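Local coordinates for pyridoxamine 5'-phosphate oxidase-related, FMN-binding protein (Paracoccus denitrificans, PDB 6VNA) that acts as a noncanonical heme oxygenase specific for the degradation of c-type heme, at the interface of chains A and B. Sequence-based numbering; all coordinates share one arbitrary frame. Chains: chain A/B, Pyridoxamine 5'-phosphate oxidase-related, FMN-binding protein.

Contacts 1 and 2 are two patches of the interface between chains A and B, with the centres of their C-alpha atoms about 19 Å apart. Strand 39-48 of chain A serves both: its start, A:Pro39 to A:Val41, takes part in contact 2, and A:Arg43 to A:Ala45 follow in contact 1. Chain B answers with the 87-88 segment in contact 1 and with strands 73-78, 92-101 and 137-141 in contact 2. Because the interface is two-fold symmetric, each contact occurs twice. The paired chains are probably the functional dimer, as is usual for split-barrel proteins of this family.

Contact 1: the interface of chains A and B. Residues chain A 26, 43-45, 118, 122; chain B 87-88.
B:Ala87 and B:Met88 settle against A:His26 and A:Arg43, on strands 26-32 and 39-48 of the split barrel of this pyridoxamine 5'-phosphate oxidase-like protein. The methyl CB of B:Ala87 lies over one face of the A:His26 imidazole, offset toward its rim, 3.5 Å from CD2 in a CH-pi contact. Histidine suits this place because its flat ring offers a face to the methyl, and a small alanine because a bare methyl can rest on the ring while the backbone stays close enough to bond. That bond runs from the guanidinium nitrogen NH1 of A:Arg43 to the carbonyl O of B:Ala87, 2.9 Å long. NH1 lies in the carbonyl plane on a lone pair, with 152° at the hydrogen, though the oxygen sits slightly out of the guanidinium plane. A:Arg43 leaves its strand extended and bends at chi3 (-83°), which turns the guanidinium toward the peptide of chain B; only a long chain could carry an N-H donor that far.

B:Met88 folds back through bends at chi2 and chi3, and a flexible thioether is well suited to so curled a path. Its SD comes within 3.5 Å of ND1 of A:His26, and its CG is 3.7 Å from CE1 of the same ring. The terminal methyl CE reaches the backbone O of A:Arg43 at 3.5 Å. A:Lys118 crosses B:Met88 at about a right angle, its amine NZ 3.6 Å from CG; this amine also lies in the ring plane at the edge of A:His26. A:Tyr122 brings its phenol toward B:Met88 as well, but it is poorly ordered and its closeness there is doubtful.

Contact 2: the interface of chains A and B. Residues chain A 33, 36, 38-41; chain B 74-75, 94, 96, 139.
Apolar packing centres on B:Leu96, which projects from strand 92-101 against the hairpin of chain A that joins strands 26-32 and 39-48 of the oxidase-type split barrel. The two methyls of this leucine divide the work. CD1 of B:Leu96 lies against the carboxylate carbon CG of A:Asp33 at 3.7 Å, while its CD2 meets CA of A:Leu40, also at 3.7 Å. With CG anti to the carbonyl carbon (chi1 -52°), the forked tip spans both the turn and the start of the strand. A:Leu40 crosses it at a slant and sends CD1 to within 3.9 Å of CB of B:Ser94. Branched A:Val38 fits alongside, its CG1 3.9 Å from CB of B:Leu96. At B:Gly75 no side chain stands in the way, and CG2 of A:Val41 comes to 3.8 Å from the carbonyl C of that glycine.

Hydrogen bonding across the interface is supplied by B:Ser94, whose hydroxyl OG donates to the backbone O of A:Val41 over 2.6 Å. The donor meets the carbonyl at a C=O...O angle of 146° and is tilted 28° from its plane; a short hydroxyl side chain suits a backbone carbonyl lying so near.

Within chain A, the OD2 oxygen of A:Asp33 takes two bonds from A:Thr36. The hydroxyl OG1 of A:Thr36 donates to the anti lone pair of A:Asp33 OD2 over 2.5 Å, and the backbone N approaches from above the carboxylate plane. An alanine in place of A:Asp33 would probably leave both donors of A:Thr36 without their acceptor, set the turn free to shift and take away the carboxylate part of the surface that meets B:Leu96 CD1.

The bonds within chain A probably keep the turn in shape against B:Leu96, and the contacts across join the hairpin of one subunit to the sheet of its mate, which probably stabilises the dimer.

Contact 1: the interface of chains A and B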
# COMPACT_ATOMS: atom_id res chain seq x y z
N HIS A 26 -9.07 -6.55 -0.62
CA HIS A 26 -8.42 -5.43 0.11
C HIS A 26 -7.11 -5.10 -0.57
O HIS A 26 -6.65 -5.93 -1.36
CB HIS A 26 -8.19 -5.78 1.59
CG HIS A 26 -9.43 -6.22 2.27
ND1 HIS A 26 -10.42 -5.32 2.63
CD2 HIS A 26 -9.88 -7.45 2.63
CE1 HIS A 26 -11.42 -5.98 3.18
NE2 HIS A 26 -11.11 -7.29 3.20
N ARG A 43 -4.87 1.01 4.34
CA ARG A 43 -5.54 -0.25 3.93
C ARG A 43 -6.95 0.09 3.48
O ARG A 43 -7.64 0.77 4.24
CB ARG A 43 -5.58 -1.26 5.08
CG ARG A 43 -6.23 -2.57 4.67
CD ARG A 43 -6.13 -3.59 5.77
NE ARG A 43 -4.85 -4.27 5.77
CZ ARG A 43 -4.43 -5.08 6.74
NH1 ARG A 43 -5.20 -5.30 7.79
NH2 ARG A 43 -3.25 -5.67 6.64
N ILE A 44 -7.36 -0.43 2.33
CA ILE A 44 -8.69 -0.15 1.72
C ILE A 44 -9.38 -1.43 1.24
O ILE A 44 -8.70 -2.40 0.87
CB ILE A 44 -8.55 0.83 0.54
CG1 ILE A 44 -7.65 0.26 -0.56
CG2 ILE A 44 -8.06 2.18 1.03
CD1 ILE A 44 -7.99 0.76 -1.95
N ALA A 45 -10.70 -1.39 1.18
CA ALA A 45 -11.52 -2.37 0.43
C ALA A 45 -11.29 -2.08 -1.05
O ALA A 45 -11.33 -0.91 -1.44
CB ALA A 45 -12.97 -2.28 0.82
N LYS A 118 -19.29 -8.83 4.33
CA LYS A 118 -18.83 -7.94 5.43
C LYS A 118 -19.00 -6.45 5.05
O LYS A 118 -19.31 -5.65 5.96
CB LYS A 118 -17.36 -8.24 5.76
CG LYS A 118 -16.69 -7.30 6.76
CD LYS A 118 -16.01 -6.07 6.15
CE LYS A 118 -14.72 -6.35 5.42
NZ LYS A 118 -14.48 -5.37 4.33
N TYR A 122 -20.18 -0.70 5.38
CA TYR A 122 -19.75 0.50 4.61
C TYR A 122 -20.89 1.06 3.75
O TYR A 122 -20.92 2.30 3.57
CB TYR A 122 -18.53 0.16 3.74
CG TYR A 122 -17.27 -0.13 4.52
CD1 TYR A 122 -17.09 0.36 5.80
CD2 TYR A 122 -16.24 -0.85 3.94
CE1 TYR A 122 -15.92 0.12 6.51
CE2 TYR A 122 -15.06 -1.10 4.63
CZ TYR A 122 -14.90 -0.61 5.92
OH TYR A 122 -13.75 -0.83 6.61
N ALA B 87 -10.22 -7.63 6.95
CA ALA B 87 -8.90 -6.95 7.03
C ALA B 87 -9.06 -5.53 7.57
O ALA B 87 -8.03 -4.93 7.96
CB ALA B 87 -8.23 -6.94 5.67
N MET B 88 -10.29 -5.01 7.64
CA MET B 88 -10.59 -3.58 7.92
C MET B 88 -10.76 -3.33 9.43
O MET B 88 -10.77 -2.15 9.83
CB MET B 88 -11.86 -3.13 7.20
CG MET B 88 -11.84 -3.33 5.68
SD MET B 88 -10.38 -2.62 4.86
CE MET B 88 -10.47 -0.94 5.46

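Contact 2: the interface of chains A and B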
# COMPACT_ATOMS: atom_id res chain seq x y z
N ASP A 33 0.39 12.84 0.51
CA ASP A 33 0.02 13.77 1.61
C ASP A 33 0.06 15.21 1.08
O ASP A 33 1.12 15.69 0.67
CB ASP A 33 0.95 13.58 2.80
CG ASP A 33 0.75 14.65 3.85
OD1 ASP A 33 -0.40 14.84 4.24
OD2 ASP A 33 1.76 15.32 4.24
N THR A 36 2.87 17.61 2.73
CA THR A 36 4.33 17.28 2.69
C THR A 36 4.76 16.49 1.45
O THR A 36 5.98 16.29 1.31
CB THR A 36 4.77 16.50 3.94
OG1 THR A 36 4.27 15.16 3.87
CG2 THR A 36 4.32 17.16 5.22
N VAL A 38 4.77 13.41 0.95
CA VAL A 38 5.20 12.05 1.41
C VAL A 38 4.06 11.07 1.12
O VAL A 38 2.90 11.41 1.32
CB VAL A 38 5.53 12.02 2.92
CG1 VAL A 38 5.89 10.62 3.40
CG2 VAL A 38 6.64 12.99 3.28
N PRO A 39 4.35 9.83 0.66
CA PRO A 39 3.29 8.84 0.41
C PRO A 39 2.58 8.45 1.71
O PRO A 39 3.25 8.11 2.66
CB PRO A 39 4.03 7.63 -0.19
CG PRO A 39 5.36 8.21 -0.67
CD PRO A 39 5.69 9.32 0.30
N LEU A 40 1.26 8.61 1.76
CA LEU A 40 0.39 8.04 2.82
C LEU A 40 -0.08 6.63 2.40
O LEU A 40 -0.75 6.51 1.34
CB LEU A 40 -0.82 8.96 3.01
CG LEU A 40 -1.83 8.48 4.04
CD1 LEU A 40 -1.19 8.37 5.42
CD2 LEU A 40 -3.04 9.39 4.08
N VAL A 41 0.25 5.60 3.19
CA VAL A 41 -0.09 4.18 2.88
C VAL A 41 -1.17 3.74 3.85
O VAL A 41 -0.89 3.73 5.08
CB VAL A 41 1.15 3.27 2.92
CG1 VAL A 41 0.86 1.93 2.27
CG2 VAL A 41 2.35 3.94 2.26
N ALA B 74 9.18 8.70 2.48
CA ALA B 74 8.73 7.30 2.63
C ALA B 74 7.47 7.27 3.50
O ALA B 74 7.47 7.99 4.53
CB ALA B 74 9.84 6.50 3.26
N GLY B 75 6.45 6.52 3.07
CA GLY B 75 5.30 6.11 3.91
C GLY B 75 5.43 4.64 4.30
O GLY B 75 6.03 3.86 3.52
N SER B 94 -0.22 4.12 9.93
CA SER B 94 0.43 4.80 8.79
C SER B 94 1.50 5.76 9.34
O SER B 94 1.21 6.48 10.28
CB SER B 94 -0.60 5.53 7.98
OG SER B 94 -1.56 4.62 7.47
N LEU B 96 4.24 8.74 8.02
CA LEU B 96 4.98 9.65 7.11
C LEU B 96 6.36 9.93 7.73
O LEU B 96 6.44 10.29 8.90
CB LEU B 96 4.16 10.92 6.93
CG LEU B 96 2.69 10.73 6.51
CD1 LEU B 96 2.04 12.07 6.16
CD2 LEU B 96 2.56 9.75 5.35
N LEU B 139 -0.72 8.18 11.65
CA LEU B 139 -2.19 8.02 11.66
C LEU B 139 -2.48 6.62 12.21
O LEU B 139 -2.00 5.65 11.61
CB LEU B 139 -2.69 8.19 10.23
CG LEU B 139 -3.78 9.23 10.02
CD1 LEU B 139 -3.28 10.61 10.44
CD2 LEU B 139 -4.24 9.24 8.57